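Local coordinates for protein bucandin (Bungarus candidus, PDB 1F94) that probably enhances presynaptic acetylcholine release as a venom neurotoxin of the three-finger toxin family, at residues L13-S18 / L37-T42. Residues are numbered along the deposited sequence; the frame is centred on the assembly and turned at random.
Sequences LKITCS and LGCAKT
Cys17 and Cys39 are joined by a disulfide, SG to SG 2.1 Å, and this covalent bridge is the tight part of the contact. Its torsion about the S–S bond is -77°, a left-handed value, and the two CA atoms stand 5.5 Å apart. Both CB atoms point across the gap, and similar chi1 values (-52° in Cys17, -57° in Cys39), each swinging SG to the N side of its residue, then place the sulfurs within bonding distance. Ile15 adds a lighter contact: its CG2 methyl reaches Cys39 SG at 4.0 Å, while its carbonyl O lies 3.6 Å from the same sulfur. No hydrogen bond crosses between 13-18 and 37-42, the strands belonging to separate sheets: backbone hydrogen bonds join Ile15 to Cys3 of strand 2-7, and Gly38 and Ala40 to Tyr25 and Phe23 of strand 23-29. In the three-finger fold this bridge belongs to the disulfide-rich base, where it ties the first finger to the second; Cys3, itself bonded to Cys24, touches both half-cystines. Packing thins away from the sulfurs. The CA atoms of Ile15 and Gly38 are already 7.1 Å apart, and on the solvent side the exposed Thr16 turns away, its CB 6.2 Å from Cys39 SG.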
loop_
_atom_site.group_PDB
_atom_site.type_symbol
_atom_site.label_atom_id
_atom_site.label_comp_id
_atom_site.label_asym_id
_atom_site.label_seq_id
_atom_site.Cartn_x
_atom_site.Cartn_y
_atom_site.Cartn_z
ATOM N N LEU A 13 9.446 2.143 -5.405
ATOM C CA LEU A 13 9.226 1.382 -6.599
ATOM C C LEU A 13 7.795 1.602 -7.102
ATOM O O LEU A 13 6.906 1.735 -6.268
ATOM C CB LEU A 13 9.456 -0.115 -6.334
ATOM C CG LEU A 13 10.781 -0.451 -5.699
ATOM C CD1 LEU A 13 10.894 -1.946 -5.461
ATOM C CD2 LEU A 13 11.965 0.015 -6.531
ATOM N N LYS A 14 7.588 1.570 -8.390
ATOM C CA LYS A 14 6.281 1.772 -8.984
ATOM C C LYS A 14 5.775 0.483 -9.582
ATOM O O LYS A 14 6.514 -0.273 -10.190
ATOM C CB LYS A 14 6.338 2.833 -10.090
ATOM C CG LYS A 14 6.812 4.203 -9.565
ATOM C CD LYS A 14 6.945 5.184 -10.757
ATOM C CE LYS A 14 7.828 6.347 -10.455
ATOM N NZ LYS A 14 9.310 6.209 -10.635
ATOM N N ILE A 15 4.462 0.202 -9.386
ATOM C CA ILE A 15 3.833 -0.977 -9.963
ATOM C C ILE A 15 2.508 -0.604 -10.609
ATOM O O ILE A 15 1.713 0.139 -9.997
ATOM C CB ILE A 15 3.684 -2.081 -8.909
ATOM C CG1 ILE A 15 3.170 -3.360 -9.522
ATOM C CG2 ILE A 15 2.848 -1.657 -7.733
ATOM C CD1 ILE A 15 3.566 -4.608 -8.777
ATOM N N THR A 16 2.254 -1.095 -11.775
ATOM C CA THR A 16 1.021 -0.837 -12.492
ATOM C C THR A 16 -0.083 -1.659 -11.884
ATOM O O THR A 16 0.061 -2.878 -11.656
ATOM C CB THR A 16 1.161 -1.188 -13.969
ATOM O OG1 THR A 16 2.164 -0.324 -14.518
ATOM C CG2 THR A 16 -0.124 -0.914 -14.734
ATOM N N CYS A 17 -1.228 -1.036 -11.656
ATOM C CA CYS A 17 -2.433 -1.659 -11.184
ATOM C C CYS A 17 -3.309 -2.080 -12.364
ATOM O O CYS A 17 -3.395 -1.420 -13.391
ATOM C CB CYS A 17 -3.258 -0.654 -10.352
ATOM S SG CYS A 17 -2.414 0.196 -9.019
ATOM N N SER A 18 -3.961 -3.217 -12.168
ATOM C CA SER A 18 -5.008 -3.554 -13.154
ATOM C C SER A 18 -6.178 -2.589 -13.005
ATOM O O SER A 18 -6.356 -1.926 -11.987
ATOM C CB SER A 18 -5.519 -4.944 -12.926
ATOM O OG SER A 18 -6.137 -5.031 -11.686
ATOM N N LEU A 37 3.237 -2.140 0.648
ATOM C CA LEU A 37 2.576 -1.190 -0.240
ATOM C C LEU A 37 2.269 -1.858 -1.570
ATOM O O LEU A 37 3.067 -2.688 -2.076
ATOM C CB LEU A 37 3.482 0.047 -0.473
ATOM C CG LEU A 37 3.418 1.111 0.606
ATOM C CD1 LEU A 37 3.828 0.687 1.992
ATOM C CD2 LEU A 37 4.273 2.307 0.128
ATOM N N GLY A 38 1.188 -1.474 -2.237
ATOM C CA GLY A 38 0.929 -1.969 -3.563
ATOM C C GLY A 38 -0.474 -1.572 -4.020
ATOM O O GLY A 38 -1.095 -0.707 -3.458
ATOM N N CYS A 39 -0.885 -2.214 -5.118
ATOM C CA CYS A 39 -2.216 -2.080 -5.715
ATOM C C CYS A 39 -3.108 -3.195 -5.182
ATOM O O CYS A 39 -2.634 -4.343 -4.964
ATOM C CB CYS A 39 -2.201 -2.270 -7.216
ATOM S SG CYS A 39 -1.145 -1.206 -8.204
ATOM N N ALA A 40 -4.411 -2.958 -5.050
ATOM C CA ALA A 40 -5.315 -4.033 -4.611
ATOM C C ALA A 40 -6.724 -3.772 -5.143
ATOM O O ALA A 40 -7.144 -2.626 -5.346
ATOM C CB ALA A 40 -5.395 -4.099 -3.112
ATOM N N LYS A 41 -7.468 -4.866 -5.346
ATOM C CA LYS A 41 -8.863 -4.832 -5.647
ATOM C C LYS A 41 -9.720 -4.491 -4.412
ATOM O O LYS A 41 -10.751 -3.831 -4.548
ATOM C CB LYS A 41 -9.324 -6.177 -6.152
ATOM C CG LYS A 41 -10.698 -6.312 -6.741
ATOM C CD LYS A 41 -10.895 -7.575 -7.533
ATOM C CE LYS A 41 -9.689 -8.505 -7.579
ATOM N NZ LYS A 41 -8.781 -8.237 -8.721
ATOM N N THR A 42 -9.338 -4.951 -3.261
ATOM C CA THR A 42 -10.029 -4.733 -2.005
ATOM C C THR A 42 -9.046 -4.101 -1.065
ATOM O O THR A 42 -7.858 -4.382 -1.054
ATOM C CB THR A 42 -10.541 -6.047 -1.312
ATOM O OG1 THR A 42 -9.387 -6.843 -0.935
ATOM C CG2 THR A 42 -11.469 -6.804 -2.226
#